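Local coordinates for N-alpha-acetyltransferase 30 (Saccharomyces cerevisiae, PDB 6YGA), which catalyses, as the catalytic subunit of the NatC complex, the transfer of an acetyl group from acetyl-CoA to the N-terminal methionine of proteins, at residues 125-130 with 135-140. Numbering follows the deposited sequence.
Sequences AALNLY and FIRMKR. With EDO (1,2-ethanediol), chain B; EDO (1,2-ethanediol), chain K.
Tyr-130 and Phe-135 make the heart of this contact, their side chains running alongside each other in the same direction. Their rings form an edge-to-face pair with centroids 5.4 Å apart and planes at 63°; the edge of Tyr-130 is turned to the face of Phe-135. Closer to the backbone, CB of Tyr-130 packs 3.9 Å from CD1 of Phe-135. Phe-135 carries CG beside its own N (chi1 -80°), which brings its ring edge up to the Tyr-130 carbonyl, with CD1 of Phe-135 3.2 Å from O of Tyr-130. The same oxygen accepts a long, somewhat bent hydrogen bond from Phe-135 N at 3.3 Å, which ties the helix to the residue just before the strand.

Two residues on, in the strand, Arg-137 reaches back with an extended chain, and CD1 of Leu-127 rests over one face of its guanidinium, 3.9 Å from NH2. The leucine chain lies roughly perpendicular to the arginine chain. A salt bridge from NE to Glu-131 and a hydrogen bond from NH1 to the carbonyl of Asp-458 in the N-alpha-acetyltransferase 35 chain should limit the rotation of the guanidinium.

Around the aromatic pair, Leu-117 of strand 114-120 packs against both side chains, while helix 95-109 adds Val-100 against Tyr-130 and Ile-104 against Phe-135. The contact thus joins helix 124-131 to strand 136-141 of the GNAT fold, an edge strand of the sheet within this chain. Chemically it has two characters: a buried aromatic seam closing the helix-to-strand turn, and an arginine whose flat guanidinium face meets Leu-127 while its N-H groups serve Glu-131 and the partner subunit.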
ATOM      1  N   ALA A 125      -8.527  20.186   3.833  1.00 58.64           N
ATOM      2  CA  ALA A 125      -8.722  21.408   3.060  1.00 58.86           C
ATOM      3  C   ALA A 125      -8.542  21.158   1.567  1.00 54.32           C
ATOM      4  O   ALA A 125      -9.275  21.720   0.745  1.00 53.90           O
ATOM      5  CB  ALA A 125      -7.766  22.495   3.549  1.00 63.22           C
ATOM      6  N   ALA A 126      -7.575  20.315   1.196  1.00 51.52           N
ATOM      7  CA  ALA A 126      -7.377  19.995  -0.215  1.00 51.43           C
ATOM      8  C   ALA A 126      -8.511  19.129  -0.749  1.00 51.47           C
ATOM      9  O   ALA A 126      -8.997  19.352  -1.865  1.00 51.72           O
ATOM     10  CB  ALA A 126      -6.032  19.300  -0.416  1.00 47.76           C
ATOM     11  N   LEU A 127      -8.943  18.135   0.033  1.00 51.98           N
ATOM     12  CA  LEU A 127     -10.053  17.285  -0.389  1.00 50.44           C
ATOM     13  C   LEU A 127     -11.327  18.095  -0.574  1.00 49.61           C
ATOM     14  O   LEU A 127     -12.068  17.888  -1.541  1.00 47.65           O
ATOM     15  CB  LEU A 127     -10.281  16.164   0.627  1.00 50.19           C
ATOM     16  CG  LEU A 127      -9.230  15.054   0.697  1.00 49.04           C
ATOM     17  CD1 LEU A 127      -9.547  14.062   1.810  1.00 48.26           C
ATOM     18  CD2 LEU A 127      -9.138  14.345  -0.640  1.00 47.42           C
ATOM     19  N   ASN A 128     -11.599  19.023   0.346  1.00 51.67           N
ATOM     20  CA  ASN A 128     -12.804  19.837   0.234  1.00 55.02           C
ATOM     21  C   ASN A 128     -12.750  20.734  -0.998  1.00 55.07           C
ATOM     22  O   ASN A 128     -13.765  20.934  -1.675  1.00 55.98           O
ATOM     23  CB  ASN A 128     -12.989  20.664   1.506  1.00 58.38           C
ATOM     24  CG  ASN A 128     -14.305  21.413   1.531  1.00 65.26           C
ATOM     25  OD1 ASN A 128     -15.318  20.902   2.013  1.00 69.24           O
ATOM     26  ND2 ASN A 128     -14.297  22.639   1.021  1.00 67.60           N
ATOM     27  N   LEU A 129     -11.570  21.268  -1.316  1.00 53.03           N
ATOM     28  CA  LEU A 129     -11.439  22.149  -2.474  1.00 52.84           C
ATOM     29  C   LEU A 129     -11.656  21.388  -3.778  1.00 48.40           C
ATOM     30  O   LEU A 129     -12.393  21.843  -4.661  1.00 48.16           O
ATOM     31  CB  LEU A 129     -10.066  22.827  -2.447  1.00 55.75           C
ATOM     32  CG  LEU A 129      -9.480  23.506  -3.687  1.00 57.98           C
ATOM     33  CD1 LEU A 129     -10.473  24.436  -4.363  1.00 62.92           C
ATOM     34  CD2 LEU A 129      -8.232  24.276  -3.285  1.00 59.16           C
ATOM     35  N   TYR A 130     -11.030  20.218  -3.913  1.00 44.96           N
ATOM     36  CA  TYR A 130     -11.089  19.476  -5.169  1.00 46.76           C
ATOM     37  C   TYR A 130     -12.423  18.755  -5.343  1.00 46.46           C
ATOM     38  O   TYR A 130     -13.027  18.806  -6.420  1.00 46.28           O
ATOM     39  CB  TYR A 130      -9.923  18.492  -5.241  1.00 46.55           C
ATOM     40  CG  TYR A 130      -8.594  19.178  -5.445  1.00 48.62           C
ATOM     41  CD1 TYR A 130      -8.434  20.120  -6.453  1.00 50.27           C
ATOM     42  CD2 TYR A 130      -7.510  18.906  -4.621  1.00 48.92           C
ATOM     43  CE1 TYR A 130      -7.230  20.758  -6.648  1.00 52.13           C
ATOM     44  CE2 TYR A 130      -6.297  19.545  -4.804  1.00 51.70           C
ATOM     45  CZ  TYR A 130      -6.165  20.470  -5.823  1.00 54.02           C
ATOM     46  OH  TYR A 130      -4.965  21.112  -6.020  1.00 56.77           O
ATOM     47  N   PHE A 135     -14.235  16.525  -8.425  1.00 40.90           N
ATOM     48  CA  PHE A 135     -13.292  15.428  -8.277  1.00 39.23           C
ATOM     49  C   PHE A 135     -13.888  14.335  -7.400  1.00 40.16           C
ATOM     50  O   PHE A 135     -14.625  14.611  -6.448  1.00 42.88           O
ATOM     51  CB  PHE A 135     -11.986  15.928  -7.656  1.00 40.51           C
ATOM     52  CG  PHE A 135     -11.059  16.613  -8.624  1.00 40.52           C
ATOM     53  CD1 PHE A 135     -11.195  17.965  -8.901  1.00 41.26           C
ATOM     54  CD2 PHE A 135     -10.032  15.909  -9.233  1.00 39.41           C
ATOM     55  CE1 PHE A 135     -10.335  18.599  -9.781  1.00 42.58           C
ATOM     56  CE2 PHE A 135      -9.166  16.537 -10.117  1.00 41.19           C
ATOM     57  CZ  PHE A 135      -9.317  17.884 -10.390  1.00 42.48           C
ATOM     58  N   ILE A 136     -13.567  13.086  -7.729  1.00 36.43           N
ATOM     59  CA  ILE A 136     -13.898  11.949  -6.885  1.00 36.25           C
ATOM     60  C   ILE A 136     -12.642  11.115  -6.690  1.00 36.59           C
ATOM     61  O   ILE A 136     -11.720  11.129  -7.510  1.00 35.47           O
ATOM     62  CB  ILE A 136     -15.042  11.083  -7.459  1.00 35.80           C
ATOM     63  CG1 ILE A 136     -14.707  10.606  -8.873  1.00 32.98           C
ATOM     64  CG2 ILE A 136     -16.358  11.848  -7.432  1.00 33.83           C
ATOM     65  CD1 ILE A 136     -15.760   9.693  -9.472  1.00 32.21           C
ATOM     66  N   ARG A 137     -12.614  10.391  -5.576  1.00 35.23           N
ATOM     67  CA  ARG A 137     -11.490   9.529  -5.244  1.00 33.70           C
ATOM     68  C   ARG A 137     -11.586   8.227  -6.029  1.00 34.51           C
ATOM     69  O   ARG A 137     -12.604   7.528  -5.974  1.00 36.56           O
ATOM     70  CB  ARG A 137     -11.472   9.253  -3.743  1.00 33.93           C
ATOM     71  CG  ARG A 137     -11.701  10.506  -2.913  1.00 37.32           C
ATOM     72  CD  ARG A 137     -11.965  10.197  -1.454  1.00 39.52           C
ATOM     73  NE  ARG A 137     -12.370  11.398  -0.731  1.00 41.70           N
ATOM     74  CZ  ARG A 137     -12.775  11.415   0.535  1.00 44.88           C
ATOM     75  NH1 ARG A 137     -12.833  10.288   1.232  1.00 47.14           N
ATOM     76  NH2 ARG A 137     -13.125  12.560   1.102  1.00 46.05           N
HETATM   77  N   MSE A 138     -10.527   7.903  -6.758  1.00 31.87           N
HETATM   78  CA  MSE A 138     -10.521   6.719  -7.603  1.00 35.89           C
HETATM   79  C   MSE A 138      -9.569   5.648  -7.089  1.00 38.58           C
HETATM   80  O   MSE A 138      -9.576   4.519  -7.580  1.00 41.72           O
HETATM   81  CB  MSE A 138     -10.151   7.096  -9.041  1.00 36.78           C
HETATM   82  CG  MSE A 138     -11.224   7.904  -9.750  1.00 38.61           C
HETATM   83 SE   MSE A 138     -12.922   6.947  -9.797  0.58 44.24          SE
HETATM   84  CE  MSE A 138     -12.399   5.450 -10.933  1.00 46.13           C
ATOM     85  N   LYS A 139      -8.760   5.995  -6.092  1.00 38.88           N
ATOM     86  CA  LYS A 139      -7.728   5.081  -5.629  1.00 38.52           C
ATOM     87  C   LYS A 139      -7.187   5.577  -4.297  1.00 36.40           C
ATOM     88  O   LYS A 139      -7.173   6.782  -4.033  1.00 37.18           O
ATOM     89  CB  LYS A 139      -6.596   4.972  -6.658  1.00 43.79           C
ATOM     90  CG  LYS A 139      -5.658   3.794  -6.478  1.00 48.12           C
ATOM     91  CD  LYS A 139      -4.625   3.782  -7.599  1.00 50.60           C
ATOM     92  CE  LYS A 139      -3.845   2.483  -7.651  1.00 53.71           C
ATOM     93  NZ  LYS A 139      -2.919   2.465  -8.814  1.00 56.32           N
ATOM     94  N   ARG A 140      -6.746   4.637  -3.466  1.00 35.06           N
ATOM     95  CA  ARG A 140      -6.069   4.944  -2.213  1.00 36.65           C
ATOM     96  C   ARG A 140      -4.728   4.231  -2.204  1.00 39.38           C
ATOM     97  O   ARG A 140      -4.666   3.017  -2.425  1.00 41.27           O
ATOM     98  CB  ARG A 140      -6.902   4.520  -1.000  1.00 37.82           C
ATOM     99  CG  ARG A 140      -6.386   5.067   0.327  1.00 36.87           C
ATOM    100  CD  ARG A 140      -7.162   4.484   1.502  1.00 38.25           C
ATOM    101  NE  ARG A 140      -6.633   4.907   2.797  1.00 38.83           N
ATOM    102  CZ  ARG A 140      -7.268   5.718   3.639  1.00 39.21           C
ATOM    103  NH1 ARG A 140      -8.465   6.198   3.329  1.00 38.03           N
ATOM    104  NH2 ARG A 140      -6.707   6.046   4.795  1.00 38.00           N
TER
HETATM  105  C1  EDO B 823     -13.934   2.867  -8.849  1.00 68.72           C
HETATM  106  O1  EDO B 823     -14.767   2.994  -7.692  1.00 66.40           O
HETATM  107  C2  EDO B 823     -12.527   2.445  -8.438  1.00 70.16           C
HETATM  108  O2  EDO B 823     -11.918   3.474  -7.651  1.00 70.04           O
HETATM  109  C1  EDO K 208      -2.510  18.459  -5.276  1.00 69.08           C
HETATM  110  O1  EDO K 208      -2.758  19.324  -4.160  1.00 69.84           O
HETATM  111  C2  EDO K 208      -1.364  19.028  -6.102  1.00 67.84           C
HETATM  112  O2  EDO K 208      -0.190  19.082  -5.287  1.00 68.96           O